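Local coordinates for protein enoyl-CoA hydratase (Thermus thermophilus, PDB 1WZ8) that probably catalyses the reversible addition of water to the double bond of enoyl-CoA thioesters, as a hexameric member of the crotonase family, at residues L122-D127 against L183-L188; L154-L159 against A163-H168. All coordinates share one frame; numbering follows the deposited sequence.

Both contacts are buried and apolar, and they lean on each other: their centres lie about 12 Å apart, and contact 2 falls within the chain loop that contact 1 closes. Contact 1 joins the end of helix 118-125 to the loop leading into edge strand 188-190 through branched aliphatic side chains, close to the parallel part of the main sheet. Contact 2 lies farther from the centre of the chain, about 15 Å against 10 Å, and packs an indole on helix 162-171. W156 bridges the two, its NE1 3.5 Å from CD1 of L124. Outside the apolar pairings, D127 of contact 1 and K164 and K166 of contact 2 bind residues of neighbouring subunits.

Contact 1 of 2, residues L122-D127 against L183-L188; sequences LALAAD and LGLVAL
L124, in the last turn of helix 118-125, faces V186 of the 183-188 loop at a CA-CA distance of 7.4 Å, the closest pair of CA atoms between two segments that meet through side chains. The isobutyl group of L124 spans the gap. Its CG stands anti to the carbonyl carbon (chi1 -61°), and both methyls reach the loop: CD1 meets CD1 of L185 at 3.8 Å, while CD2 lies 4.0 Å from CG1 of V186. The same CD2 also rests 3.8 Å from the carbonyl O of L185, a van der Waals contact with the backbone. The L185 side chain, its CG anti to the backbone N (chi1 -173°), crosses that of L124 at about a right angle; L185 turns its CG and CD1 to the two methyls of L124. An alanine in place of L124 would lose both methyl contacts and would probably leave L185 and V186 facing a gap beside the helix end. The loop's path starts at G184, whose positive phi (99°) makes it the C-prime residue of a Schellman motif ending helix 177-183; a side chain there would press against the preceding carbonyl O. Beyond this motif the chain runs into strand 188-190, where L188 pairs with V131. L185 also touches W156. The contact thus lies between strand 128-132 of the main sheet, where V186 packs on A129 and V131, and helix 157-160, where L124 packs on L159 and L185 on L159 and V160.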
ATOM      1  N   LEU A 122      18.857  13.744  -9.462  1.00 10.68           N
ATOM      2  CA  LEU A 122      18.827  14.948  -8.646  1.00 11.07           C
ATOM      3  C   LEU A 122      17.826  15.944  -9.212  1.00 11.30           C
ATOM      4  O   LEU A 122      17.063  16.553  -8.466  1.00 11.32           O
ATOM      5  CB  LEU A 122      20.223  15.577  -8.587  1.00 12.15           C
ATOM      6  CG  LEU A 122      20.398  16.833  -7.731  1.00 12.89           C
ATOM      7  CD1 LEU A 122      19.947  16.551  -6.304  1.00 12.79           C
ATOM      8  CD2 LEU A 122      21.859  17.268  -7.762  1.00 11.97           C
ATOM      9  N   ALA A 123      17.823  16.091 -10.535  1.00 10.08           N
ATOM     10  CA  ALA A 123      16.912  17.012 -11.211  1.00 11.10           C
ATOM     11  C   ALA A 123      15.452  16.671 -10.952  1.00  9.91           C
ATOM     12  O   ALA A 123      14.627  17.560 -10.698  1.00 11.46           O
ATOM     13  CB  ALA A 123      17.174  16.999 -12.708  1.00  9.88           C
ATOM     14  N   LEU A 124      15.123  15.388 -11.037  1.00  9.45           N
ATOM     15  CA  LEU A 124      13.746  14.955 -10.824  1.00 10.24           C
ATOM     16  C   LEU A 124      13.345  14.831  -9.354  1.00 11.21           C
ATOM     17  O   LEU A 124      12.157  14.798  -9.041  1.00  9.37           O
ATOM     18  CB  LEU A 124      13.488  13.636 -11.555  1.00 11.55           C
ATOM     19  CG  LEU A 124      13.671  13.687 -13.077  1.00 12.47           C
ATOM     20  CD1 LEU A 124      13.191  12.374 -13.695  1.00 10.87           C
ATOM     21  CD2 LEU A 124      12.897  14.874 -13.658  1.00 10.33           C
ATOM     22  N   ALA A 125      14.321  14.762  -8.451  1.00 10.42           N
ATOM     23  CA  ALA A 125      14.001  14.673  -7.030  1.00  9.63           C
ATOM     24  C   ALA A 125      13.570  16.055  -6.547  1.00 10.41           C
ATOM     25  O   ALA A 125      12.841  16.193  -5.556  1.00 11.92           O
ATOM     26  CB  ALA A 125      15.218  14.196  -6.236  1.00 11.00           C
ATOM     27  N   ALA A 126      14.029  17.084  -7.253  1.00 10.23           N
ATOM     28  CA  ALA A 126      13.671  18.450  -6.900  1.00  9.69           C
ATOM     29  C   ALA A 126      12.164  18.574  -7.068  1.00  9.26           C
ATOM     30  O   ALA A 126      11.551  17.812  -7.813  1.00  9.82           O
ATOM     31  CB  ALA A 126      14.388  19.440  -7.810  1.00  8.04           C
ATOM     32  N   ASP A 127      11.569  19.535  -6.378  1.00  9.19           N
ATOM     33  CA  ASP A 127      10.129  19.730  -6.458  1.00 10.52           C
ATOM     34  C   ASP A 127       9.727  20.318  -7.797  1.00  9.86           C
ATOM     35  O   ASP A 127       8.705  19.949  -8.368  1.00  9.63           O
ATOM     36  CB  ASP A 127       9.684  20.636  -5.318  1.00 10.54           C
ATOM     37  CG  ASP A 127      10.000  20.035  -3.968  1.00 11.78           C
ATOM     38  OD1 ASP A 127       9.313  19.066  -3.583  1.00 11.64           O
ATOM     39  OD2 ASP A 127      10.940  20.516  -3.307  1.00 11.63           O
ATOM     40  N   LEU A 183       5.343  15.515 -21.709  1.00 11.50           N
ATOM     41  CA  LEU A 183       5.016  14.237 -21.077  1.00 11.44           C
ATOM     42  C   LEU A 183       4.659  14.401 -19.604  1.00 11.75           C
ATOM     43  O   LEU A 183       3.998  13.539 -19.025  1.00 12.23           O
ATOM     44  CB  LEU A 183       6.194  13.260 -21.183  1.00 12.43           C
ATOM     45  CG  LEU A 183       6.639  12.755 -22.559  1.00 12.63           C
ATOM     46  CD1 LEU A 183       7.796  11.771 -22.384  1.00 14.64           C
ATOM     47  CD2 LEU A 183       5.465  12.072 -23.264  1.00 12.38           C
ATOM     48  N   GLY A 184       5.112  15.494 -18.998  1.00 11.38           N
ATOM     49  CA  GLY A 184       4.832  15.729 -17.588  1.00 10.66           C
ATOM     50  C   GLY A 184       5.988  15.342 -16.676  1.00 11.39           C
ATOM     51  O   GLY A 184       5.838  15.294 -15.454  1.00  9.81           O
ATOM     52  N   LEU A 185       7.151  15.075 -17.263  1.00 10.01           N
ATOM     53  CA  LEU A 185       8.324  14.697 -16.476  1.00  9.85           C
ATOM     54  C   LEU A 185       8.843  15.894 -15.682  1.00 10.11           C
ATOM     55  O   LEU A 185       9.325  15.743 -14.558  1.00  8.59           O
ATOM     56  CB  LEU A 185       9.440  14.181 -17.384  1.00 10.71           C
ATOM     57  CG  LEU A 185      10.651  13.590 -16.652  1.00  9.70           C
ATOM     58  CD1 LEU A 185      10.285  12.218 -16.097  1.00 13.05           C
ATOM     59  CD2 LEU A 185      11.829  13.469 -17.611  1.00 11.52           C
ATOM     60  N   VAL A 186       8.754  17.080 -16.282  1.00  9.88           N
ATOM     61  CA  VAL A 186       9.200  18.311 -15.640  1.00 10.05           C
ATOM     62  C   VAL A 186       8.125  19.380 -15.790  1.00 11.07           C
ATOM     63  O   VAL A 186       7.271  19.285 -16.675  1.00 12.37           O
ATOM     64  CB  VAL A 186      10.514  18.831 -16.257  1.00 10.06           C
ATOM     65  CG1 VAL A 186      11.617  17.801 -16.054  1.00  8.13           C
ATOM     66  CG2 VAL A 186      10.319  19.125 -17.744  1.00 10.71           C
ATOM     67  N   ALA A 187       8.185  20.405 -14.945  1.00 11.04           N
ATOM     68  CA  ALA A 187       7.180  21.468 -14.954  1.00 11.21           C
ATOM     69  C   ALA A 187       7.249  22.470 -16.096  1.00 12.93           C
ATOM     70  O   ALA A 187       6.219  22.816 -16.690  1.00 13.17           O
ATOM     71  CB  ALA A 187       7.219  22.221 -13.623  1.00 12.26           C
ATOM     72  N   LEU A 188       8.448  22.952 -16.394  1.00 12.11           N
ATOM     73  CA  LEU A 188       8.603  23.953 -17.438  1.00 12.56           C
ATOM     74  C   LEU A 188       9.775  23.702 -18.355  1.00 13.31           C
ATOM     75  O   LEU A 188      10.800  23.168 -17.940  1.00 13.36           O
ATOM     76  CB  LEU A 188       8.788  25.334 -16.815  1.00 14.88           C
ATOM     77  CG  LEU A 188       7.703  25.918 -15.910  1.00 17.24           C
ATOM     78  CD1 LEU A 188       8.296  27.091 -15.145  1.00 19.06           C
ATOM     79  CD2 LEU A 188       6.489  26.352 -16.737  1.00 17.44           C
TER

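Contact 2 of 2, residues L154-L159 against A163-H168; sequences LLWPLL and AKAKYH
With CG anti to the carbonyl carbon (chi1 -74°) and chi2 at 59°, the W156 side chain carries the six-membered part of its indole out against helix 162-171, where A165 and H168 receive it. W156 and A165 have the nearest CA atoms, 5.9 Å apart, and their CB atoms meet at 3.9 Å. Farther out, CE3 of W156 lies 3.7 Å from CA of A165, and CZ3 comes equally close to CB of H168, about one helical turn on; both approach the indole obliquely. The W156 and H168 side chains cross at about a right angle, and the imidazole has CD2 of Y167 over the centre of one face, 3.7 Å above its plane. L175 of strand 175-176 packs on both W156 and H168. The polar ends are satisfied elsewhere: NE1 of W156 hydrogen-bonds to H151 NE2, and ND1 of H168 to the carbonyl O of E173. NZ of K164 bonds to the carbonyl O of A187 and makes a salt bridge to E181, and K166 makes one to D127, all of a neighbouring subunit. Cohesion between 154-159 and 163-168 therefore rests on van der Waals packing, and the bonds to H151 and E173 probably limit the turning of the two rings.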
ATOM      1  N   LEU A 154      11.347   5.097  -8.668  1.00 11.37           N
ATOM      2  CA  LEU A 154      10.630   5.852  -7.639  1.00 12.62           C
ATOM      3  C   LEU A 154       9.830   7.005  -8.246  1.00 13.01           C
ATOM      4  O   LEU A 154       8.663   7.234  -7.899  1.00 10.46           O
ATOM      5  CB  LEU A 154      11.601   6.446  -6.611  1.00 13.76           C
ATOM      6  CG  LEU A 154      10.921   7.266  -5.503  1.00 14.17           C
ATOM      7  CD1 LEU A 154      10.184   6.316  -4.573  1.00 13.70           C
ATOM      8  CD2 LEU A 154      11.943   8.079  -4.720  1.00 16.13           C
ATOM      9  N   LEU A 155      10.465   7.717  -9.170  1.00 11.77           N
ATOM     10  CA  LEU A 155       9.873   8.903  -9.765  1.00  8.44           C
ATOM     11  C   LEU A 155       9.090   8.839 -11.077  1.00  9.49           C
ATOM     12  O   LEU A 155       8.003   9.412 -11.164  1.00 10.65           O
ATOM     13  CB  LEU A 155      10.969   9.972  -9.901  1.00  8.76           C
ATOM     14  CG  LEU A 155      11.866  10.208  -8.671  1.00  9.30           C
ATOM     15  CD1 LEU A 155      12.940  11.244  -8.995  1.00  7.28           C
ATOM     16  CD2 LEU A 155      11.021  10.666  -7.492  1.00  9.95           C
ATOM     17  N   TRP A 156       9.613   8.155 -12.093  1.00 10.57           N
ATOM     18  CA  TRP A 156       8.941   8.135 -13.398  1.00  9.29           C
ATOM     19  C   TRP A 156       7.471   7.723 -13.526  1.00  9.44           C
ATOM     20  O   TRP A 156       6.700   8.404 -14.204  1.00  8.54           O
ATOM     21  CB  TRP A 156       9.767   7.328 -14.410  1.00 11.47           C
ATOM     22  CG  TRP A 156      10.997   8.047 -14.885  1.00 10.16           C
ATOM     23  CD1 TRP A 156      12.030   8.505 -14.115  1.00 12.32           C
ATOM     24  CD2 TRP A 156      11.334   8.369 -16.242  1.00 10.38           C
ATOM     25  NE1 TRP A 156      12.988   9.092 -14.910  1.00 11.26           N
ATOM     26  CE2 TRP A 156      12.586   9.021 -16.218  1.00 10.72           C
ATOM     27  CE3 TRP A 156      10.698   8.170 -17.473  1.00 10.97           C
ATOM     28  CZ2 TRP A 156      13.218   9.476 -17.382  1.00 11.08           C
ATOM     29  CZ3 TRP A 156      11.327   8.625 -18.632  1.00 12.71           C
ATOM     30  CH2 TRP A 156      12.575   9.270 -18.574  1.00 10.58           C
ATOM     31  N   PRO A 157       7.055   6.616 -12.893  1.00  9.13           N
ATOM     32  CA  PRO A 157       5.643   6.248 -13.044  1.00  8.92           C
ATOM     33  C   PRO A 157       4.651   7.349 -12.682  1.00 10.67           C
ATOM     34  O   PRO A 157       3.650   7.541 -13.382  1.00  9.90           O
ATOM     35  CB  PRO A 157       5.506   5.024 -12.142  1.00  9.22           C
ATOM     36  CG  PRO A 157       6.869   4.389 -12.251  1.00  7.75           C
ATOM     37  CD  PRO A 157       7.783   5.595 -12.119  1.00  8.64           C
ATOM     38  N   LEU A 158       4.918   8.058 -11.587  1.00  9.72           N
ATOM     39  CA  LEU A 158       4.025   9.125 -11.142  1.00 10.64           C
ATOM     40  C   LEU A 158       4.269  10.449 -11.851  1.00 11.33           C
ATOM     41  O   LEU A 158       3.611  11.445 -11.558  1.00 11.21           O
ATOM     42  CB  LEU A 158       4.134   9.332  -9.630  1.00 11.42           C
ATOM     43  CG  LEU A 158       3.459   8.289  -8.739  1.00 12.88           C
ATOM     44  CD1 LEU A 158       3.637   8.679  -7.275  1.00 13.31           C
ATOM     45  CD2 LEU A 158       1.976   8.189  -9.088  1.00 16.45           C
ATOM     46  N   LEU A 159       5.213  10.459 -12.787  1.00  7.29           N
ATOM     47  CA  LEU A 159       5.504  11.672 -13.538  1.00  9.83           C
ATOM     48  C   LEU A 159       4.955  11.586 -14.958  1.00  9.63           C
ATOM     49  O   LEU A 159       4.228  12.478 -15.404  1.00 13.64           O
ATOM     50  CB  LEU A 159       7.017  11.929 -13.598  1.00  8.10           C
ATOM     51  CG  LEU A 159       7.713  12.409 -12.319  1.00 10.76           C
ATOM     52  CD1 LEU A 159       9.202  12.545 -12.581  1.00  9.06           C
ATOM     53  CD2 LEU A 159       7.140  13.749 -11.873  1.00  9.53           C
ATOM     54  N   ALA A 163       3.710   3.678 -19.589  1.00  9.67           N
ATOM     55  CA  ALA A 163       4.057   3.476 -20.995  1.00  9.62           C
ATOM     56  C   ALA A 163       5.289   4.289 -21.378  1.00 10.95           C
ATOM     57  O   ALA A 163       6.270   3.757 -21.913  1.00 10.26           O
ATOM     58  CB  ALA A 163       2.876   3.863 -21.893  1.00  7.56           C
ATOM     59  N   LYS A 164       5.243   5.587 -21.107  1.00  8.81           N
ATOM     60  CA  LYS A 164       6.371   6.442 -21.445  1.00 10.04           C
ATOM     61  C   LYS A 164       7.603   6.107 -20.608  1.00  9.25           C
ATOM     62  O   LYS A 164       8.728   6.223 -21.082  1.00  9.80           O
ATOM     63  CB  LYS A 164       5.985   7.909 -21.277  1.00 11.48           C
ATOM     64  CG  LYS A 164       4.944   8.371 -22.292  1.00 11.52           C
ATOM     65  CD  LYS A 164       5.495   8.287 -23.714  1.00 13.69           C
ATOM     66  CE  LYS A 164       4.458   8.741 -24.742  1.00 15.66           C
ATOM     67  NZ  LYS A 164       5.026   8.763 -26.118  1.00 16.50           N
ATOM     68  N   ALA A 165       7.396   5.678 -19.368  1.00 10.19           N
ATOM     69  CA  ALA A 165       8.524   5.319 -18.513  1.00 10.31           C
ATOM     70  C   ALA A 165       9.232   4.090 -19.084  1.00 10.98           C
ATOM     71  O   ALA A 165      10.452   4.092 -19.252  1.00 11.28           O
ATOM     72  CB  ALA A 165       8.043   5.036 -17.094  1.00 10.48           C
ATOM     73  N   LYS A 166       8.474   3.041 -19.388  1.00 11.29           N
ATOM     74  CA  LYS A 166       9.087   1.831 -19.930  1.00 12.35           C
ATOM     75  C   LYS A 166       9.778   2.077 -21.260  1.00 13.13           C
ATOM     76  O   LYS A 166      10.848   1.527 -21.523  1.00 14.33           O
ATOM     77  CB  LYS A 166       8.047   0.720 -20.090  1.00 11.43           C
ATOM     78  CG  LYS A 166       7.679   0.053 -18.782  1.00 13.39           C
ATOM     79  CD  LYS A 166       6.738  -1.107 -19.000  1.00 13.46           C
ATOM     80  CE  LYS A 166       6.618  -1.940 -17.741  1.00 14.00           C
ATOM     81  NZ  LYS A 166       5.740  -3.114 -17.979  1.00 11.35           N
ATOM     82  N   TYR A 167       9.169   2.904 -22.098  1.00 12.52           N
ATOM     83  CA  TYR A 167       9.737   3.202 -23.405  1.00 14.60           C
ATOM     84  C   TYR A 167      11.090   3.914 -23.310  1.00 14.82           C
ATOM     85  O   TYR A 167      12.062   3.505 -23.945  1.00 14.20           O
ATOM     86  CB  TYR A 167       8.768   4.062 -24.211  1.00 14.99           C
ATOM     87  CG  TYR A 167       9.276   4.417 -25.587  1.00 17.10           C
ATOM     88  CD1 TYR A 167       9.301   3.470 -26.609  1.00 17.77           C
ATOM     89  CD2 TYR A 167       9.735   5.703 -25.868  1.00 18.67           C
ATOM     90  CE1 TYR A 167       9.765   3.798 -27.884  1.00 18.57           C
ATOM     91  CE2 TYR A 167      10.203   6.038 -27.136  1.00 20.61           C
ATOM     92  CZ  TYR A 167      10.214   5.083 -28.137  1.00 20.18           C
ATOM     93  OH  TYR A 167      10.662   5.420 -29.395  1.00 23.04           O
ATOM     94  N   HIS A 168      11.159   4.971 -22.509  1.00 13.45           N
ATOM     95  CA  HIS A 168      12.404   5.719 -22.385  1.00 14.18           C
ATOM     96  C   HIS A 168      13.469   5.063 -21.518  1.00 14.46           C
ATOM     97  O   HIS A 168      14.662   5.225 -21.778  1.00 16.72           O
ATOM     98  CB  HIS A 168      12.109   7.142 -21.892  1.00 12.68           C
ATOM     99  CG  HIS A 168      11.444   7.999 -22.928  1.00 14.88           C
ATOM    100  ND1 HIS A 168      12.125   8.516 -24.010  1.00 15.25           N
ATOM    101  CD2 HIS A 168      10.147   8.345 -23.100  1.00 13.91           C
ATOM    102  CE1 HIS A 168      11.274   9.138 -24.806  1.00 14.89           C
ATOM    103  NE2 HIS A 168      10.066   9.047 -24.278  1.00 14.11           N
TER